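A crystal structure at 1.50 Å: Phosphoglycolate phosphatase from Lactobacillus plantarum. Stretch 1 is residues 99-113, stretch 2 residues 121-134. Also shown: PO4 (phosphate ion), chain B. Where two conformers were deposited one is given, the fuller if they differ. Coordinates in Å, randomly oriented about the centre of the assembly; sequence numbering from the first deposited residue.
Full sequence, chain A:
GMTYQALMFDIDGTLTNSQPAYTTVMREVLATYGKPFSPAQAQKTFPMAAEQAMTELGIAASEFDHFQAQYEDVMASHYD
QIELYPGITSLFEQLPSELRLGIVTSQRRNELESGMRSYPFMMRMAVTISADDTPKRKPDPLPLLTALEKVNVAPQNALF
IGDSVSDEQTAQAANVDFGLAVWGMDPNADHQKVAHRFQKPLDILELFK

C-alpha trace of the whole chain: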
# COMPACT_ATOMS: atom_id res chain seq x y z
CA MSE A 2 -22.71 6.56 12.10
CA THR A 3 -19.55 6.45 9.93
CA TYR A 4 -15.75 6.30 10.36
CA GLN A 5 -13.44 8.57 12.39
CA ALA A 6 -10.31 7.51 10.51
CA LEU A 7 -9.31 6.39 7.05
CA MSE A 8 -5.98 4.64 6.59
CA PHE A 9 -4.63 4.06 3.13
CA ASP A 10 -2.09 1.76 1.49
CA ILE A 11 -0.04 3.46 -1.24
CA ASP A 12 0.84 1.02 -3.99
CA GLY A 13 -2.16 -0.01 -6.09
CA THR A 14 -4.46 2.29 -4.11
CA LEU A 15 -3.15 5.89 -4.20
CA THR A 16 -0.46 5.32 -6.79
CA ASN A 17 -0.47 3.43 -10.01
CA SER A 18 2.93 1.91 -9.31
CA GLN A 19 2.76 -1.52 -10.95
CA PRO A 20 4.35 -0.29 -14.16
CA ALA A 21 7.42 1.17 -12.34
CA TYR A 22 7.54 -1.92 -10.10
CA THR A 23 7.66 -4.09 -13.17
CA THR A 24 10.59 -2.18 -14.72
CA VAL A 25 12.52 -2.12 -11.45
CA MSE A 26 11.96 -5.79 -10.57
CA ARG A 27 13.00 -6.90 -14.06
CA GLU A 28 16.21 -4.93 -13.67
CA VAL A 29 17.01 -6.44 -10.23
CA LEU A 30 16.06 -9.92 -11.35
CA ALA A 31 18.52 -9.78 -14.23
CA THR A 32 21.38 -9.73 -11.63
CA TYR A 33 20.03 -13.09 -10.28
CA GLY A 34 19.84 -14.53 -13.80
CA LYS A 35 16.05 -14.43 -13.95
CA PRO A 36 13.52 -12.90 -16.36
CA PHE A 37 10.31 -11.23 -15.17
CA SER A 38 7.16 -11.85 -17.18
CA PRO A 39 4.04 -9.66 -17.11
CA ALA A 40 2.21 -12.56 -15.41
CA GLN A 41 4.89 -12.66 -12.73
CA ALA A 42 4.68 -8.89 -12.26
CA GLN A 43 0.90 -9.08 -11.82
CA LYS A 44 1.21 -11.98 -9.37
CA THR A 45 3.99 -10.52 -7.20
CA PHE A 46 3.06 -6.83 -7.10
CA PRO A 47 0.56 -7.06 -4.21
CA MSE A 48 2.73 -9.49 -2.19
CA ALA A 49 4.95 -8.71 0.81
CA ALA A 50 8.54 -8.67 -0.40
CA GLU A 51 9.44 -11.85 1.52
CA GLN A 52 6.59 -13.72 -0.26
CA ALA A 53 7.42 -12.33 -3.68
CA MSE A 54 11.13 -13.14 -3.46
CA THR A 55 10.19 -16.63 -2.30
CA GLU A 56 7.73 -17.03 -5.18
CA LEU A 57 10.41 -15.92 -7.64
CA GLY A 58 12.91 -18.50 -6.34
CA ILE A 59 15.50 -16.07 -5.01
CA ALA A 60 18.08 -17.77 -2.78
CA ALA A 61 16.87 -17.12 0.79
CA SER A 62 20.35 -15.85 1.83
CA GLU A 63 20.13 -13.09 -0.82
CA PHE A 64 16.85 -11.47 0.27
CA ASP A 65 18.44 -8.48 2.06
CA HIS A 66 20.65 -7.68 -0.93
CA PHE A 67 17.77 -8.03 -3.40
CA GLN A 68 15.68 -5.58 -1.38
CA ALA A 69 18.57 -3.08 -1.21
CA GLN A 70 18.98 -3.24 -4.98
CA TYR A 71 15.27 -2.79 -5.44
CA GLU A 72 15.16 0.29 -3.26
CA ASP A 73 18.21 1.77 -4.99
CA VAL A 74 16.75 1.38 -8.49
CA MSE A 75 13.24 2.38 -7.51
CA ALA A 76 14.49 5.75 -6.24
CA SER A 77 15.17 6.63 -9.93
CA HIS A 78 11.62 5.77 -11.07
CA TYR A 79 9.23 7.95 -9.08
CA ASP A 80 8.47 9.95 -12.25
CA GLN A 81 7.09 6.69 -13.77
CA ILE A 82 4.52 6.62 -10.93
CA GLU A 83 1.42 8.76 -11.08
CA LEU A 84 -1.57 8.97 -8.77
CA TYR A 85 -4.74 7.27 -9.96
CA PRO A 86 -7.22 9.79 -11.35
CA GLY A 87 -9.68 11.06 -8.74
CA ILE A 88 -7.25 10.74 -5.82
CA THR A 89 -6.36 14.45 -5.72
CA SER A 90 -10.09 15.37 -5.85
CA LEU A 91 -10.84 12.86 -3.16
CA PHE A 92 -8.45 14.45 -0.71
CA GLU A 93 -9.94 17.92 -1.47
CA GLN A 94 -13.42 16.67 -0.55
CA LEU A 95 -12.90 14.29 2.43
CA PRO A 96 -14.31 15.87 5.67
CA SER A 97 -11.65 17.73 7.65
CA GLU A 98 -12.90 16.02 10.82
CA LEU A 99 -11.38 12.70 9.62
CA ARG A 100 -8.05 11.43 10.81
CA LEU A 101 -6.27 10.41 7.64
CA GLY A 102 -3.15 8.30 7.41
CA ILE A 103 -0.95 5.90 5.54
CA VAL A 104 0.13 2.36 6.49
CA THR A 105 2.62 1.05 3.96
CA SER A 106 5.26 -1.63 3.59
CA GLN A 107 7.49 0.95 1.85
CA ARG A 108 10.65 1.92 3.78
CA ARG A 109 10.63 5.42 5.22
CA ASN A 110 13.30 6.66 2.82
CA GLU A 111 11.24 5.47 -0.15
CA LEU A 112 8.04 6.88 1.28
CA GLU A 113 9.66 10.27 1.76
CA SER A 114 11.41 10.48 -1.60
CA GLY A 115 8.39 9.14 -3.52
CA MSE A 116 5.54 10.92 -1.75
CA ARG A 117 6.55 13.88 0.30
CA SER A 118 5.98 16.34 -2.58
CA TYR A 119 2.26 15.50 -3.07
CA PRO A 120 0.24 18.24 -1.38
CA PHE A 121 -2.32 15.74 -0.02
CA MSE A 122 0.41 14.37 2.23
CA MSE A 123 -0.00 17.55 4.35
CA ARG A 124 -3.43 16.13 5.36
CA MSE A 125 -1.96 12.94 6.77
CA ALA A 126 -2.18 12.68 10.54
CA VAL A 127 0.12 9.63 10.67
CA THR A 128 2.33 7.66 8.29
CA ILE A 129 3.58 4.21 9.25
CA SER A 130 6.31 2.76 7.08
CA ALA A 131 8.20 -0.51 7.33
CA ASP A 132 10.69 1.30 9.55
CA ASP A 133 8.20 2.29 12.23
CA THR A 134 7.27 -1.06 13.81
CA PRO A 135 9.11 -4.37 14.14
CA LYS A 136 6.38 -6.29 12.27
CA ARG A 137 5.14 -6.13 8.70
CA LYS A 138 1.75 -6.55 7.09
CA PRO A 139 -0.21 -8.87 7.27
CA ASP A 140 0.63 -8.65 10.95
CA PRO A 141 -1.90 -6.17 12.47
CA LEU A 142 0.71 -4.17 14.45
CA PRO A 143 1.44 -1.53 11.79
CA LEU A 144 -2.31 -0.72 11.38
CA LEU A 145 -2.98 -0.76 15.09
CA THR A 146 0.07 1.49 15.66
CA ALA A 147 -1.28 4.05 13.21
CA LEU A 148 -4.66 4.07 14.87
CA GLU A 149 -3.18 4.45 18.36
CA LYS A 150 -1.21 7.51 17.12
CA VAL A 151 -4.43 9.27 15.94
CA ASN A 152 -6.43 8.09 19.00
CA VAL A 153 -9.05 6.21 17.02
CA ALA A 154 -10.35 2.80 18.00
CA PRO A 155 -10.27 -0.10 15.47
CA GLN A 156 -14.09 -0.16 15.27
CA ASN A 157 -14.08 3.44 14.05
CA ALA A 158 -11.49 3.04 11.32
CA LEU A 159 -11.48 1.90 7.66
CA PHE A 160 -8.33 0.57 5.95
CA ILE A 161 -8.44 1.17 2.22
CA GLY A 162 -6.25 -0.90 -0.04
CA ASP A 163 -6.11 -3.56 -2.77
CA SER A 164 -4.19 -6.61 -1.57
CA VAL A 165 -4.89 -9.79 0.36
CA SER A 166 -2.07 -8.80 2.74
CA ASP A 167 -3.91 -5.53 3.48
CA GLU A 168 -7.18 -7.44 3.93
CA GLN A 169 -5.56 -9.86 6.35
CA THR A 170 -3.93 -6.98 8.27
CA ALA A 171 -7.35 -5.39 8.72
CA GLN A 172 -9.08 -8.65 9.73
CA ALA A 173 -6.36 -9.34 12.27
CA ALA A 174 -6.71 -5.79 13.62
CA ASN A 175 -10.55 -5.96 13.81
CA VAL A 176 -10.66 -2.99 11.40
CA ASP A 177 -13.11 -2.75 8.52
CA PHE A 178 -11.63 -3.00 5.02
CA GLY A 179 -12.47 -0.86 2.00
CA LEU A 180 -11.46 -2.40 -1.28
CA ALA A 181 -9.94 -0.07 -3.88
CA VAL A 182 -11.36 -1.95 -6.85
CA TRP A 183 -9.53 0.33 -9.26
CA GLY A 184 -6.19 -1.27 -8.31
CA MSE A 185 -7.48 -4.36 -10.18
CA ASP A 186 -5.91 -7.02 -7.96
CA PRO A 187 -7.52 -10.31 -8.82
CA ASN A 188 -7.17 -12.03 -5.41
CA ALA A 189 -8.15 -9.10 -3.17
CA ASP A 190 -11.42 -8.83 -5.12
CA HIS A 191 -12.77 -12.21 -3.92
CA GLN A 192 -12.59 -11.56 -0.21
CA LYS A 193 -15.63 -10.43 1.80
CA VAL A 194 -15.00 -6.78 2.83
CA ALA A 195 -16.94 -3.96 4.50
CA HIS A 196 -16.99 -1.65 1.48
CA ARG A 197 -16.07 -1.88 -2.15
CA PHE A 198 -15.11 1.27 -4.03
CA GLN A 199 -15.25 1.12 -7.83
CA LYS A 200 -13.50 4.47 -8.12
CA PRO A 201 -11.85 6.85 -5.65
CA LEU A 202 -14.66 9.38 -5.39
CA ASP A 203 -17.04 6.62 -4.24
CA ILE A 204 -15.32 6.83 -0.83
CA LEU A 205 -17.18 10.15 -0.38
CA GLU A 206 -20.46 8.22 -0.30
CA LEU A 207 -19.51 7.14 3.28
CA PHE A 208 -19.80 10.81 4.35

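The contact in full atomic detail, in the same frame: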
# COMPACT_ATOMS: atom_id res chain seq x y z
N LEU A 99 -12.03 14.01 9.67
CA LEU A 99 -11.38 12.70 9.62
C LEU A 99 -9.92 12.75 10.04
O LEU A 99 -9.21 13.72 9.80
CB LEU A 99 -11.42 12.13 8.22
CG LEU A 99 -12.76 11.62 7.78
CD1 LEU A 99 -12.75 11.36 6.30
CD2 LEU A 99 -13.13 10.35 8.59
N ARG A 100 -9.47 11.68 10.69
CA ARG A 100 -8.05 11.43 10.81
C ARG A 100 -7.61 10.58 9.64
O ARG A 100 -8.11 9.46 9.47
CB ARG A 100 -7.64 10.78 12.15
CG ARG A 100 -8.32 11.29 13.38
CD ARG A 100 -8.27 12.76 13.66
NE ARG A 100 -6.98 13.42 13.49
CZ ARG A 100 -5.99 13.50 14.39
NH1 ARG A 100 -6.08 12.90 15.58
NH2 ARG A 100 -4.90 14.19 14.08
N LEU A 101 -6.72 11.11 8.82
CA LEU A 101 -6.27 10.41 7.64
C LEU A 101 -4.84 9.92 7.89
O LEU A 101 -4.03 10.59 8.55
CB LEU A 101 -6.28 11.33 6.39
CG LEU A 101 -7.61 11.98 6.00
CD1 LEU A 101 -7.41 12.78 4.75
CD2 LEU A 101 -8.70 10.94 5.80
N GLY A 102 -4.52 8.74 7.38
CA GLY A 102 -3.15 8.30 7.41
C GLY A 102 -2.80 7.24 6.37
O GLY A 102 -3.65 6.76 5.58
N ILE A 103 -1.54 6.85 6.43
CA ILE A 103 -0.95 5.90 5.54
C ILE A 103 -0.31 4.76 6.36
O ILE A 103 0.36 4.98 7.36
CB ILE A 103 0.11 6.59 4.66
CG1 ILE A 103 -0.61 7.43 3.61
CG2 ILE A 103 1.04 5.53 3.99
CD1 ILE A 103 0.27 8.15 2.68
N VAL A 104 -0.53 3.54 5.92
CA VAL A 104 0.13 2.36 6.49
C VAL A 104 0.67 1.55 5.32
O VAL A 104 -0.08 0.93 4.56
CB VAL A 104 -0.88 1.47 7.31
CG1 VAL A 104 -0.16 0.26 7.89
CG2 VAL A 104 -1.58 2.28 8.34
N THR A 105 1.98 1.57 5.17
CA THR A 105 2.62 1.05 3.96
C THR A 105 3.80 0.15 4.34
O THR A 105 4.44 0.34 5.36
CB THR A 105 3.11 2.20 3.02
OG1 THR A 105 3.71 1.67 1.81
CG2 THR A 105 4.12 3.11 3.71
N SER A 106 4.09 -0.79 3.45
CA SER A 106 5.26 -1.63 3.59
C SER A 106 6.50 -0.96 2.99
O SER A 106 7.60 -1.49 3.10
CB SER A 106 5.00 -2.99 2.94
OG SER A 106 4.79 -2.86 1.54
N GLN A 107 6.32 0.19 2.34
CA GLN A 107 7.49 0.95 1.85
C GLN A 107 8.39 1.37 3.01
O GLN A 107 7.90 1.65 4.07
CB GLN A 107 7.03 2.21 1.14
CG GLN A 107 6.31 1.93 -0.16
CD GLN A 107 5.99 3.17 -0.94
OE1 GLN A 107 6.50 4.25 -0.64
NE2 GLN A 107 5.15 3.05 -1.97
N ARG A 108 9.72 1.38 2.79
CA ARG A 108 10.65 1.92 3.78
C ARG A 108 10.47 3.43 3.87
O ARG A 108 9.99 4.06 2.95
CB ARG A 108 12.10 1.58 3.41
CG ARG A 108 12.46 0.06 3.53
CD ARG A 108 12.91 -0.34 4.93
NE ARG A 108 14.31 -0.01 5.19
N ARG A 109 10.83 4.00 5.01
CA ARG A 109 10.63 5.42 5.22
C ARG A 109 11.32 6.27 4.13
O ARG A 109 10.75 7.23 3.63
CB ARG A 109 11.13 5.80 6.62
CG ARG A 109 11.20 7.29 6.88
CD ARG A 109 9.84 7.96 6.79
NE ARG A 109 8.89 7.44 7.79
CZ ARG A 109 7.62 7.79 7.82
NH1 ARG A 109 7.17 8.64 6.92
NH2 ARG A 109 6.80 7.25 8.71
N ASN A 110 12.56 5.92 3.81
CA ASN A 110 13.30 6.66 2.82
C ASN A 110 12.55 6.69 1.49
O ASN A 110 12.48 7.73 0.87
CB ASN A 110 14.76 6.15 2.66
CG ASN A 110 15.69 6.60 3.85
OD1 ASN A 110 15.34 7.47 4.64
ND2 ASN A 110 16.87 5.99 3.95
N GLU A 111 12.00 5.56 1.07
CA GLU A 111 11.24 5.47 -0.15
C GLU A 111 9.95 6.25 -0.06
O GLU A 111 9.52 6.90 -1.04
CB GLU A 111 10.94 4.01 -0.52
CG GLU A 111 10.01 3.83 -1.70
CD GLU A 111 9.66 2.36 -2.02
OE1 GLU A 111 10.10 1.44 -1.27
OE2 GLU A 111 8.94 2.17 -3.04
N LEU A 112 9.28 6.16 1.09
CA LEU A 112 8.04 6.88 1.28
C LEU A 112 8.28 8.38 1.15
O LEU A 112 7.57 9.09 0.45
CB LEU A 112 7.44 6.52 2.64
CG LEU A 112 6.15 7.19 3.15
CD1 LEU A 112 5.03 7.02 2.17
CD2 LEU A 112 5.74 6.59 4.49
N GLU A 113 9.32 8.87 1.81
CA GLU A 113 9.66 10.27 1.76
C GLU A 113 10.04 10.76 0.36
O GLU A 113 9.47 11.74 -0.13
CB GLU A 113 10.80 10.55 2.72
CG GLU A 113 10.39 10.40 4.17
CD GLU A 113 9.23 11.29 4.56
OE1 GLU A 113 9.17 12.46 4.09
OE2 GLU A 113 8.37 10.82 5.35
N PHE A 121 -1.37 16.44 -0.90
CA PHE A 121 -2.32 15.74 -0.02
C PHE A 121 -1.61 15.12 1.17
O PHE A 121 -2.21 14.90 2.19
CB PHE A 121 -3.20 14.71 -0.75
CG PHE A 121 -2.50 13.42 -1.09
CD1 PHE A 121 -2.37 12.41 -0.14
CD2 PHE A 121 -1.97 13.22 -2.34
CE1 PHE A 121 -1.72 11.24 -0.44
CE2 PHE A 121 -1.34 12.06 -2.65
CZ PHE A 121 -1.20 11.06 -1.69
N MSE A 122 -0.30 14.87 1.06
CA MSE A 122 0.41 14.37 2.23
C MSE A 122 0.38 15.30 3.46
O MSE A 122 0.53 14.82 4.60
CB MSE A 122 1.85 14.01 1.85
CG MSE A 122 1.94 12.95 0.80
SE MSE A 122 1.46 11.18 1.52
CE MSE A 122 3.03 10.92 2.66
N MSE A 123 0.18 16.61 3.25
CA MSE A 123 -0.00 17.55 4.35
C MSE A 123 -1.27 17.29 5.17
O MSE A 123 -1.41 17.83 6.27
CB MSE A 123 -0.04 18.99 3.84
CG MSE A 123 1.25 19.43 3.15
SE MSE A 123 2.27 20.77 4.16
CE MSE A 123 0.98 22.23 4.02
N ARG A 124 -2.19 16.48 4.64
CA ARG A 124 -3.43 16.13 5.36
C ARG A 124 -3.31 14.86 6.19
O ARG A 124 -4.25 14.46 6.88
CB ARG A 124 -4.59 15.94 4.40
CG ARG A 124 -4.88 17.15 3.55
CD ARG A 124 -6.21 16.99 2.83
NE ARG A 124 -6.29 17.98 1.75
CZ ARG A 124 -6.81 19.21 1.88
NH1 ARG A 124 -7.35 19.63 3.03
NH2 ARG A 124 -6.81 20.02 0.83
N MSE A 125 -2.18 14.18 6.07
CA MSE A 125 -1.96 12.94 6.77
C MSE A 125 -1.60 13.18 8.23
O MSE A 125 -0.64 13.87 8.54
CB MSE A 125 -0.90 12.05 6.07
CG MSE A 125 -1.15 11.71 4.62
SE MSE A 125 -2.71 10.58 4.46
CE MSE A 125 -2.93 10.29 2.57
N ALA A 126 -2.37 12.57 9.11
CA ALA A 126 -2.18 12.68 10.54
C ALA A 126 -1.10 11.73 11.05
O ALA A 126 -0.52 11.96 12.11
CB ALA A 126 -3.50 12.39 11.26
N VAL A 127 -0.87 10.65 10.31
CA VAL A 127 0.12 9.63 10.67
C VAL A 127 0.55 8.93 9.39
O VAL A 127 -0.25 8.79 8.48
CB VAL A 127 -0.49 8.57 11.67
CG1 VAL A 127 -1.63 7.79 11.04
CG2 VAL A 127 0.58 7.63 12.18
N THR A 128 1.83 8.58 9.31
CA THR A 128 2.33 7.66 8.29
C THR A 128 3.17 6.61 9.02
O THR A 128 4.02 6.92 9.85
CB THR A 128 3.15 8.34 7.17
OG1 THR A 128 4.33 8.93 7.72
CG2 THR A 128 2.34 9.43 6.45
N ILE A 129 2.83 5.34 8.76
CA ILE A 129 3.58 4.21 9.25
C ILE A 129 4.20 3.51 8.07
O ILE A 129 3.48 3.05 7.16
CB ILE A 129 2.61 3.22 9.95
CG1 ILE A 129 2.02 3.87 11.20
CG2 ILE A 129 3.31 1.97 10.39
CD1 ILE A 129 3.03 4.32 12.28
N SER A 130 5.53 3.44 8.10
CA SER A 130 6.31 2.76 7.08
C SER A 130 6.86 1.49 7.69
O SER A 130 6.69 1.22 8.89
CB SER A 130 7.50 3.62 6.61
OG SER A 130 8.57 3.68 7.58
N ALA A 131 7.57 0.73 6.88
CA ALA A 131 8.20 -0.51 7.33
C ALA A 131 9.12 -0.26 8.50
O ALA A 131 9.28 -1.12 9.38
CB ALA A 131 8.96 -1.14 6.18
N ASP A 132 9.71 0.94 8.53
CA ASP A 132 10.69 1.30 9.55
C ASP A 132 10.11 1.67 10.91
O ASP A 132 10.86 1.91 11.85
CB ASP A 132 11.58 2.45 9.01
CG ASP A 132 12.44 2.00 7.81
OD1 ASP A 132 13.34 1.15 8.02
OD2 ASP A 132 12.21 2.42 6.66
N ASP A 133 8.79 1.71 11.04
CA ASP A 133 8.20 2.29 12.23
C ASP A 133 7.65 1.28 13.23
O ASP A 133 7.21 1.65 14.31
CB ASP A 133 7.09 3.26 11.82
CG ASP A 133 7.63 4.45 11.08
OD1 ASP A 133 8.59 5.07 11.60
OD2 ASP A 133 7.15 4.72 9.97
N THR A 134 7.62 0.00 12.86
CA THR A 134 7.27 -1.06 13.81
C THR A 134 8.13 -2.27 13.46
O THR A 134 8.60 -2.40 12.33
CB THR A 134 5.78 -1.49 13.70
OG1 THR A 134 5.61 -2.32 12.54
CG2 THR A 134 4.86 -0.29 13.61
P PO4 B . 2.20 -0.81 0.02
O1 PO4 B . 2.16 -1.48 1.42
O2 PO4 B . 2.08 0.72 -0.11
O3 PO4 B . 1.05 -1.44 -0.81
O4 PO4 B . 3.52 -1.18 -0.65
O HOH W 1 -5.98 13.95 8.87
O HOH W 2 -1.81 13.99 14.01
O HOH W 3 10.26 6.14 10.03
O HOH W 4 14.19 3.88 5.18

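Strand 100-104 and strand 127-129 run parallel: their axes diverge by 11° and approach to 4.7 Å. The register is set by Ile103 N to Val127 O (3.1 Å), Ile129 N to Ile103 O (2.9 Å) and Thr105 N to Ile129 O (2.9 Å), hydrogen bonds with N-H...O angles of 156°, 171° and 167°. Ile103 thus bonds through both its N and O to residues flanking Thr128, the pattern expected of parallel strands. Past the strands, Ala131 N donates to Gln107 O (3.0 Å, 177°), which keeps the two loops together.

At Gly102 the absence of a side chain matters, since an ideal CB would lie 2.5 Å from Val127 CG1, a clash. Ile103 and Thr128 share one face of the sheet, where Ile103 CD1 packs against the selenium of Met122 (SE, 3.5 Å) and Ile103 CG1 against Met125 CE (3.8 Å).

Polar contacts concentrate at the start of helix 109-113. Asp132 OD2 accepts from Arg109 N (2.7 Å, 166°), while Asp132 OD1 forms a salt bridge with Arg108 NE (3.2 Å). The Arg109 guanidinium has Ser130 CB over one face; at its edge, NH1 donates to Thr128 OG1 (3.0 Å) and NH2 forms a salt bridge with Asp133 OD2 (2.8 Å). Asp133 OD2 also accepts from Ser130 N (2.8 Å), so one carboxylate oxygen ties the arginine to its own loop.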